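Local structure of putative branched-chain amino acid aminotransferase IlvE (Streptococcus mutans, 4DQN) at residues T6-L14 / E116-A125; E277-G285 / H306-V317. The protein probably transfers the amino group of leucine, isoleucine or valine to 2-oxoglutarate in branched-chain amino acid metabolism, using pyridoxal 5'-phosphate as cofactor. All coordinates share one frame; numbering follows the deposited sequence.

Overall arrangement
The chain becomes visible at T6, and its N-terminal arm runs at once into contact 1, against the loop that links helix 100-113 to strand 126-136. This closes a loop of 101 residues, holding both helix and strand, and ties the arm to the domain built on the antiparallel sheet, at the loop leading into its inner strand 126-136. Only well after that does contact 2 open, in the domain of the mixed sheet. There the start of strand 281-288 meets the chain leaving strand 304-307 for helix 316-329, closing a short, strand-rich loop of 20 residues. Contacts 1 and 2 are in series, neither nested nor crossed; the centres of contact 1 and contact 2 lie about 32 Å apart. The nearest atoms of contacts 1 and 2 are about 16 Å apart.

Contact 1 of 2, residues T6-L14 / E116-A125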
loop_
_atom_site.group_PDB
_atom_site.type_symbol
_atom_site.label_atom_id
_atom_site.label_comp_id
_atom_site.label_asym_id
_atom_site.label_seq_id
_atom_site.Cartn_x
_atom_site.Cartn_y
_atom_site.Cartn_z
ATOM N N THR A 6 19.140 11.949 30.907
ATOM C CA THR A 6 19.126 10.606 30.321
ATOM C C THR A 6 18.699 9.552 31.375
ATOM O O THR A 6 19.260 9.499 32.481
ATOM C CB THR A 6 20.516 10.288 29.641
ATOM O OG1 THR A 6 20.344 10.021 28.239
ATOM C CG2 THR A 6 21.224 9.114 30.295
ATOM N N VAL A 7 17.678 8.751 31.056
ATOM C CA VAL A 7 17.249 7.644 31.934
ATOM C C VAL A 7 18.248 6.500 31.817
ATOM O O VAL A 7 19.310 6.674 31.236
ATOM C CB VAL A 7 15.838 7.111 31.576
ATOM C CG1 VAL A 7 14.783 8.163 31.843
ATOM C CG2 VAL A 7 15.784 6.665 30.123
ATOM N N ASP A 8 17.923 5.323 32.340
ATOM C CA ASP A 8 18.921 4.251 32.343
ATOM C C ASP A 8 18.570 3.029 31.493
ATOM O O ASP A 8 18.060 2.024 31.983
ATOM C CB ASP A 8 19.301 3.873 33.778
ATOM C CG ASP A 8 20.045 4.993 34.494
ATOM O OD1 ASP A 8 20.939 5.612 33.870
ATOM O OD2 ASP A 8 19.735 5.265 35.675
ATOM N N LEU A 9 18.882 3.123 30.206
ATOM C CA LEU A 9 18.592 2.051 29.262
ATOM C C LEU A 9 19.898 1.437 28.747
ATOM O O LEU A 9 20.959 2.061 28.844
ATOM C CB LEU A 9 17.769 2.607 28.100
ATOM C CG LEU A 9 16.346 3.087 28.365
ATOM C CD1 LEU A 9 15.707 3.654 27.097
ATOM C CD2 LEU A 9 15.538 1.931 28.912
ATOM N N ASP A 10 19.823 0.221 28.211
ATOM C CA ASP A 10 20.998 -0.450 27.653
ATOM C C ASP A 10 21.368 0.171 26.304
ATOM O O ASP A 10 21.256 -0.480 25.263
ATOM C CB ASP A 10 20.716 -1.947 27.495
ATOM C CG ASP A 10 21.973 -2.761 27.258
ATOM O OD1 ASP A 10 23.080 -2.196 27.395
ATOM O OD2 ASP A 10 21.849 -3.972 26.951
ATOM N N TRP A 11 21.828 1.425 26.344
ATOM C CA TRP A 11 22.000 2.270 25.152
ATOM C C TRP A 11 22.697 1.634 23.963
ATOM O O TRP A 11 22.219 1.728 22.827
ATOM C CB TRP A 11 22.710 3.569 25.514
ATOM C CG TRP A 11 22.057 4.349 26.613
ATOM C CD1 TRP A 11 22.557 4.575 27.864
ATOM C CD2 TRP A 11 20.786 5.016 26.560
ATOM N NE1 TRP A 11 21.680 5.347 28.590
ATOM C CE2 TRP A 11 20.584 5.629 27.814
ATOM C CE3 TRP A 11 19.804 5.157 25.573
ATOM C CZ2 TRP A 11 19.437 6.377 28.107
ATOM C CZ3 TRP A 11 18.665 5.905 25.864
ATOM C CH2 TRP A 11 18.492 6.503 27.119
ATOM N N LYS A 12 23.830 0.993 24.216
ATOM C CA LYS A 12 24.592 0.387 23.131
ATOM C C LYS A 12 23.885 -0.832 22.524
ATOM O O LYS A 12 24.129 -1.185 21.370
ATOM C CB LYS A 12 26.008 0.032 23.597
ATOM C CG LYS A 12 26.961 1.226 23.601
ATOM C CD LYS A 12 28.336 0.843 24.128
ATOM C CE LYS A 12 28.824 -0.450 23.490
ATOM N NZ LYS A 12 30.094 -0.966 24.097
ATOM N N ASN A 13 23.000 -1.464 23.288
ATOM C CA ASN A 13 22.368 -2.696 22.819
ATOM C C ASN A 13 20.889 -2.564 22.461
ATOM O O ASN A 13 20.188 -3.557 22.274
ATOM C CB ASN A 13 22.621 -3.831 23.808
ATOM C CG ASN A 13 24.100 -4.006 24.098
ATOM O OD1 ASN A 13 24.930 -3.952 23.183
ATOM N ND2 ASN A 13 24.443 -4.173 25.371
ATOM N N LEU A 14 20.422 -1.324 22.351
ATOM C CA LEU A 14 19.167 -1.083 21.675
ATOM C C LEU A 14 19.442 -1.547 20.273
ATOM O O LEU A 14 20.582 -1.481 19.794
ATOM C CB LEU A 14 18.847 0.404 21.627
ATOM C CG LEU A 14 18.649 1.054 22.984
ATOM C CD1 LEU A 14 18.306 2.502 22.800
ATOM C CD2 LEU A 14 17.564 0.329 23.775
ATOM N N GLU A 116 14.926 12.880 27.843
ATOM C CA GLU A 116 15.706 11.978 28.670
ATOM C C GLU A 116 15.891 10.630 27.962
ATOM O O GLU A 116 16.691 9.793 28.393
ATOM C CB GLU A 116 15.075 11.840 30.063
ATOM C CG GLU A 116 13.729 11.092 30.103
ATOM C CD GLU A 116 12.513 11.913 29.633
ATOM O OE1 GLU A 116 12.669 13.029 29.080
ATOM O OE2 GLU A 116 11.376 11.422 29.820
ATOM N N TYR A 117 15.178 10.422 26.853
ATOM C CA TYR A 117 15.363 9.192 26.070
ATOM C C TYR A 117 16.338 9.362 24.904
ATOM O O TYR A 117 16.664 8.392 24.209
ATOM C CB TYR A 117 14.016 8.656 25.550
ATOM C CG TYR A 117 13.120 8.140 26.643
ATOM C CD1 TYR A 117 12.238 8.988 27.299
ATOM C CD2 TYR A 117 13.155 6.805 27.021
ATOM C CE1 TYR A 117 11.423 8.528 28.302
ATOM C CE2 TYR A 117 12.336 6.331 28.025
ATOM C CZ TYR A 117 11.475 7.206 28.660
ATOM O OH TYR A 117 10.647 6.760 29.662
ATOM N N VAL A 118 16.785 10.589 24.667
ATOM C CA VAL A 118 17.837 10.801 23.682
ATOM C C VAL A 118 19.135 10.246 24.297
ATOM O O VAL A 118 19.606 10.763 25.314
ATOM C CB VAL A 118 17.993 12.295 23.324
ATOM C CG1 VAL A 118 19.029 12.470 22.218
ATOM C CG2 VAL A 118 16.654 12.876 22.876
ATOM N N PRO A 119 19.693 9.174 23.700
ATOM C CA PRO A 119 20.841 8.459 24.279
ATOM C C PRO A 119 22.037 9.378 24.534
ATOM O O PRO A 119 22.161 10.412 23.877
ATOM C CB PRO A 119 21.184 7.431 23.202
ATOM C CG PRO A 119 19.836 7.168 22.520
ATOM C CD PRO A 119 19.238 8.546 22.446
ATOM N N PRO A 120 22.901 9.005 25.489
ATOM C CA PRO A 120 24.083 9.808 25.806
ATOM C C PRO A 120 25.091 9.830 24.659
ATOM O O PRO A 120 25.196 8.868 23.906
ATOM C CB PRO A 120 24.700 9.065 27.005
ATOM C CG PRO A 120 23.600 8.249 27.577
ATOM C CD PRO A 120 22.757 7.850 26.395
ATOM N N TYR A 121 25.819 10.933 24.534
ATOM C CA TYR A 121 27.022 10.999 23.708
ATOM C C TYR A 121 28.076 10.164 24.461
ATOM O O TYR A 121 28.179 10.304 25.681
ATOM C CB TYR A 121 27.442 12.476 23.658
ATOM C CG TYR A 121 28.635 12.786 22.794
ATOM C CD1 TYR A 121 29.929 12.631 23.280
ATOM C CD2 TYR A 121 28.473 13.257 21.496
ATOM C CE1 TYR A 121 31.031 12.927 22.492
ATOM C CE2 TYR A 121 29.573 13.556 20.699
ATOM C CZ TYR A 121 30.843 13.384 21.204
ATOM O OH TYR A 121 31.932 13.680 20.420
ATOM N N GLY A 122 28.847 9.285 23.817
ATOM C CA GLY A 122 28.762 8.917 22.418
ATOM C C GLY A 122 28.538 7.410 22.302
ATOM O O GLY A 122 29.471 6.604 22.185
ATOM N N THR A 123 27.268 7.032 22.373
ATOM C CA THR A 123 26.830 5.659 22.206
ATOM C C THR A 123 26.736 5.355 20.725
ATOM O O THR A 123 26.732 4.193 20.324
ATOM C CB THR A 123 25.418 5.505 22.784
ATOM O OG1 THR A 123 24.600 6.582 22.301
ATOM C CG2 THR A 123 25.449 5.593 24.292
ATOM N N GLY A 124 26.645 6.411 19.916
ATOM C CA GLY A 124 26.260 6.280 18.519
ATOM C C GLY A 124 24.761 6.047 18.385
ATOM O O GLY A 124 24.229 5.881 17.281
ATOM N N ALA A 125 24.070 6.037 19.522
ATOM C CA ALA A 125 22.629 5.809 19.547
ATOM C C ALA A 125 21.883 7.139 19.495
ATOM O O ALA A 125 22.426 8.192 19.855
ATOM C CB ALA A 125 22.239 5.024 20.778
#
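W11 lays one face of its indole on two consecutive prolines. CD of P120 sits almost squarely over the five-membered ring, 3.3 Å from its centroid, while CA of P119 meets the same face over the six-membered ring, 3.9 Å from that centroid; both are CH-pi contacts. CB of P119 also reaches CE3 of W11 at 3.6 Å. At the root of the side chain, CG2 of T123 touches W11 CB (3.6 Å). With CG opposite the carbonyl carbon (chi1 -55°), the W11 ring is swung over P119 and P120, and its other face receives the carbonyl O of L9. This is how the N-terminal arm of this class IV aminotransferase lies along the loop leading into strand 126-136. Nearer the chain start, V7 N donates to E116 O (3.0 Å), and CG2 of V7 rests over a face of the Y117 ring as L9 CD1 comes to its edge. Behind this layer, T123 OG1 accepts from A125 N (2.9 Å), an ST turn, and donates to P120 O (2.9 Å); together the two bonds fix the rotation of the side chain, with its methyl toward W11. R68 grips the carbonyls of V118 and P119 through NH2 and NE.

Contact 2 of 2, residues E277-G285 / H306-V317; sequences ELDKFVEAG and HVFYSETEVGPV
The backbones of E283 and F308 come within 5.3 Å, CA to CA, where strand 281-288 begins beside the chain leaving strand 304-307. These two strands flank 292-301 in a beta meander of the mixed sheet. The first segment passes from the 3-10 turn 278-280 round a corner at V282, and V282 and E283 both face I233 in a classic beta bulge; the second runs through a loop into helix 316-329, with G315 as the N-cap. The ring of F308, just past strand 304-307, is sandwiched: A284 CB makes a CH-pi contact 3.6 Å from the centroid on one face, CD2 of H306 lies over the other, toward its rim, and F281 O meets the edge in plane. I296 and V299 of the middle strand also touch F308. L278 CB in turn lies 3.7 Å from the centroid of the H306 imidazole, over its face. With CG anti to the backbone N (chi1 -172°), H306 turns this ring toward the 3-10 turn, where a water in the ring plane lies 2.7 Å from NE2 and donates to F281 O (2.8 Å) and, at 3.2 Å, to L278 O.

E283 reaches the other way, extended beyond CG and beside the Y309 ring. Its CD packs on the bare CA of G315 at 3.4 Å, and the same CA lies over the centre of the Y309 ring. The carboxylate holds the first turn of helix 316-329: OE1 is hydrogen-bonded to T318 OG1, and OE2 takes the N-H of V317 on its syn lone pair at 3.0 Å, 160° at the hydrogen.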
loop_
_atom_site.group_PDB
_atom_site.type_symbol
_atom_site.label_atom_id
_atom_site.label_comp_id
_atom_site.label_asym_id
_atom_site.label_seq_id
_atom_site.Cartn_x
_atom_site.Cartn_y
_atom_site.Cartn_z
ATOM N N GLU A 277 27.433 -4.056 -15.069
ATOM C CA GLU A 277 28.675 -3.287 -14.943
ATOM C C GLU A 277 29.104 -3.134 -13.479
ATOM O O GLU A 277 29.633 -2.095 -13.102
ATOM C CB GLU A 277 28.514 -1.891 -15.585
ATOM C CG GLU A 277 27.475 -0.996 -14.869
ATOM C CD GLU A 277 27.371 0.418 -15.418
ATOM O OE1 GLU A 277 27.878 0.665 -16.547
ATOM O OE2 GLU A 277 26.768 1.276 -14.712
ATOM N N LEU A 278 28.888 -4.156 -12.654
ATOM C CA LEU A 278 29.207 -4.039 -11.225
ATOM C C LEU A 278 30.702 -3.845 -10.944
ATOM O O LEU A 278 31.072 -3.234 -9.939
ATOM C CB LEU A 278 28.656 -5.228 -10.430
ATOM C CG LEU A 278 27.131 -5.365 -10.395
ATOM C CD1 LEU A 278 26.705 -6.555 -9.558
ATOM C CD2 LEU A 278 26.495 -4.100 -9.867
ATOM N N ASP A 279 31.558 -4.339 -11.838
ATOM C CA ASP A 279 33.005 -4.147 -11.709
ATOM C C ASP A 279 33.411 -2.670 -11.826
ATOM O O ASP A 279 34.559 -2.315 -11.555
ATOM C CB ASP A 279 33.747 -4.982 -12.755
ATOM C CG ASP A 279 32.964 -5.117 -14.051
ATOM O OD1 ASP A 279 32.949 -4.144 -14.841
ATOM O OD2 ASP A 279 32.356 -6.195 -14.276
ATOM N N LYS A 280 32.471 -1.822 -12.234
ATOM C CA LYS A 280 32.685 -0.372 -12.306
ATOM C C LYS A 280 32.951 0.201 -10.911
ATOM O O LYS A 280 33.524 1.288 -10.768
ATOM C CB LYS A 280 31.442 0.297 -12.918
ATOM C CG LYS A 280 31.566 1.776 -13.248
ATOM C CD LYS A 280 30.240 2.358 -13.759
ATOM C CE LYS A 280 30.416 3.835 -14.126
ATOM N NZ LYS A 280 29.179 4.484 -14.641
ATOM N N PHE A 281 32.547 -0.541 -9.882
ATOM C CA PHE A 281 32.597 -0.023 -8.514
ATOM C C PHE A 281 33.593 -0.729 -7.598
ATOM O O PHE A 281 33.536 -1.943 -7.406
ATOM C CB PHE A 281 31.192 -0.013 -7.902
ATOM C CG PHE A 281 30.226 0.820 -8.676
ATOM C CD1 PHE A 281 30.423 2.190 -8.785
ATOM C CD2 PHE A 281 29.139 0.238 -9.323
ATOM C CE1 PHE A 281 29.554 2.981 -9.511
ATOM C CE2 PHE A 281 28.258 1.019 -10.054
ATOM C CZ PHE A 281 28.465 2.401 -10.147
ATOM N N VAL A 282 34.499 0.060 -7.026
ATOM C CA VAL A 282 35.523 -0.448 -6.119
ATOM C C VAL A 282 34.960 -0.594 -4.695
ATOM O O VAL A 282 35.431 -1.420 -3.901
ATOM C CB VAL A 282 36.778 0.465 -6.187
ATOM C CG1 VAL A 282 37.530 0.486 -4.892
ATOM C CG2 VAL A 282 37.693 0.016 -7.321
ATOM N N GLU A 283 33.933 0.200 -4.393
ATOM C CA GLU A 283 33.179 0.074 -3.141
ATOM C C GLU A 283 31.702 0.311 -3.414
ATOM O O GLU A 283 31.346 1.046 -4.341
ATOM C CB GLU A 283 33.642 1.104 -2.101
ATOM C CG GLU A 283 35.090 1.012 -1.650
ATOM C CD GLU A 283 35.455 2.156 -0.702
ATOM O OE1 GLU A 283 34.582 2.579 0.091
ATOM O OE2 GLU A 283 36.605 2.642 -0.751
ATOM N N ALA A 284 30.843 -0.279 -2.587
ATOM C CA ALA A 284 29.406 -0.052 -2.696
ATOM C C ALA A 284 28.753 -0.123 -1.329
ATOM O O ALA A 284 29.244 -0.816 -0.441
ATOM C CB ALA A 284 28.769 -1.079 -3.627
ATOM N N GLY A 285 27.632 0.576 -1.168
ATOM C CA GLY A 285 26.871 0.475 0.060
ATOM C C GLY A 285 25.421 0.887 -0.091
ATOM O O GLY A 285 24.970 1.279 -1.172
ATOM N N HIS A 306 29.038 -11.140 -6.480
ATOM C CA HIS A 306 29.995 -10.102 -6.830
ATOM C C HIS A 306 30.466 -9.339 -5.597
ATOM O O HIS A 306 29.653 -8.732 -4.887
ATOM C CB HIS A 306 29.389 -9.118 -7.831
ATOM C CG HIS A 306 30.381 -8.135 -8.375
ATOM N ND1 HIS A 306 30.997 -8.301 -9.596
ATOM C CD2 HIS A 306 30.886 -6.992 -7.851
ATOM C CE1 HIS A 306 31.831 -7.298 -9.807
ATOM N NE2 HIS A 306 31.785 -6.492 -8.762
ATOM N N VAL A 307 31.772 -9.366 -5.349
ATOM C CA VAL A 307 32.345 -8.675 -4.197
ATOM C C VAL A 307 33.034 -7.415 -4.685
ATOM O O VAL A 307 33.929 -7.476 -5.528
ATOM C CB VAL A 307 33.332 -9.578 -3.416
ATOM C CG1 VAL A 307 34.062 -8.778 -2.344
ATOM C CG2 VAL A 307 32.590 -10.724 -2.772
ATOM N N PHE A 308 32.593 -6.268 -4.184
ATOM C CA PHE A 308 33.169 -4.996 -4.605
ATOM C C PHE A 308 34.533 -4.767 -3.976
ATOM O O PHE A 308 35.526 -4.559 -4.673
ATOM C CB PHE A 308 32.227 -3.841 -4.251
ATOM C CG PHE A 308 30.877 -3.954 -4.895
ATOM C CD1 PHE A 308 30.661 -3.442 -6.166
ATOM C CD2 PHE A 308 29.829 -4.584 -4.235
ATOM C CE1 PHE A 308 29.424 -3.550 -6.768
ATOM C CE2 PHE A 308 28.583 -4.705 -4.831
ATOM C CZ PHE A 308 28.377 -4.187 -6.100
ATOM N N TYR A 309 34.577 -4.807 -2.650
ATOM C CA TYR A 309 35.791 -4.463 -1.928
ATOM C C TYR A 309 36.254 -5.634 -1.083
ATOM O O TYR A 309 37.361 -6.144 -1.260
ATOM C CB TYR A 309 35.553 -3.230 -1.048
ATOM C CG TYR A 309 36.810 -2.777 -0.344
ATOM C CD1 TYR A 309 37.039 -3.110 0.981
ATOM C CD2 TYR A 309 37.777 -2.054 -1.017
ATOM C CE1 TYR A 309 38.186 -2.718 1.624
ATOM C CE2 TYR A 309 38.936 -1.651 -0.380
ATOM C CZ TYR A 309 39.129 -1.994 0.941
ATOM O OH TYR A 309 40.267 -1.603 1.600
ATOM N N SER A 310 35.392 -6.066 -0.166
ATOM C CA SER A 310 35.698 -7.182 0.717
ATOM C C SER A 310 34.428 -7.692 1.375
ATOM O O SER A 310 33.457 -6.945 1.526
ATOM C CB SER A 310 36.686 -6.752 1.800
ATOM O OG SER A 310 36.799 -7.772 2.774
ATOM N N GLU A 311 34.433 -8.957 1.779
ATOM C CA GLU A 311 33.278 -9.519 2.463
ATOM C C GLU A 311 33.344 -9.233 3.948
ATOM O O GLU A 311 32.342 -9.354 4.655
ATOM C CB GLU A 311 33.201 -11.029 2.248
ATOM C CG GLU A 311 32.716 -11.431 0.878
ATOM C CD GLU A 311 32.633 -12.931 0.723
ATOM O OE1 GLU A 311 31.741 -13.542 1.349
ATOM O OE2 GLU A 311 33.465 -13.492 -0.020
ATOM N N THR A 312 34.528 -8.855 4.420
ATOM C CA THR A 312 34.738 -8.675 5.853
ATOM C C THR A 312 35.170 -7.262 6.248
ATOM O O THR A 312 34.851 -6.789 7.340
ATOM C CB THR A 312 35.764 -9.687 6.392
ATOM O OG1 THR A 312 35.998 -9.426 7.781
ATOM C CG2 THR A 312 37.076 -9.577 5.635
ATOM N N GLU A 313 35.890 -6.589 5.362
ATOM C CA GLU A 313 36.367 -5.244 5.649
ATOM C C GLU A 313 35.625 -4.197 4.829
ATOM O O GLU A 313 35.018 -4.508 3.808
ATOM C CB GLU A 313 37.878 -5.162 5.433
ATOM C CG GLU A 313 38.658 -5.721 6.618
ATOM C CD GLU A 313 39.935 -6.422 6.209
ATOM O OE1 GLU A 313 40.093 -6.714 5.003
ATOM O OE2 GLU A 313 40.777 -6.687 7.099
ATOM N N VAL A 314 35.655 -2.956 5.290
ATOM C CA VAL A 314 34.956 -1.898 4.581
ATOM C C VAL A 314 35.938 -0.916 3.958
ATOM O O VAL A 314 36.978 -0.596 4.545
ATOM C CB VAL A 314 33.875 -1.229 5.474
ATOM C CG1 VAL A 314 34.040 -1.660 6.912
ATOM C CG2 VAL A 314 33.862 0.279 5.326
ATOM N N GLY A 315 35.619 -0.471 2.746
ATOM C CA GLY A 315 36.509 0.379 1.981
ATOM C C GLY A 315 36.773 1.732 2.608
ATOM O O GLY A 315 35.958 2.238 3.386
ATOM N N PRO A 316 37.921 2.326 2.260
ATOM C CA PRO A 316 38.388 3.621 2.757
ATOM C C PRO A 316 37.456 4.781 2.443
ATOM O O PRO A 316 37.294 5.656 3.299
ATOM C CB PRO A 316 39.725 3.817 2.018
ATOM C CG PRO A 316 39.693 2.843 0.863
ATOM C CD PRO A 316 38.933 1.674 1.411
ATOM N N VAL A 317 36.879 4.818 1.243
ATOM C CA VAL A 317 36.051 5.956 0.850
ATOM C C VAL A 317 34.733 5.902 1.615
ATOM O O VAL A 317 34.245 6.930 2.105
ATOM C CB VAL A 317 35.804 5.992 -0.684
ATOM C CG1 VAL A 317 34.849 7.132 -1.060
ATOM C CG2 VAL A 317 37.125 6.127 -1.438
HETATM O O HOH W 1 33.626 -4.481 -8.520
#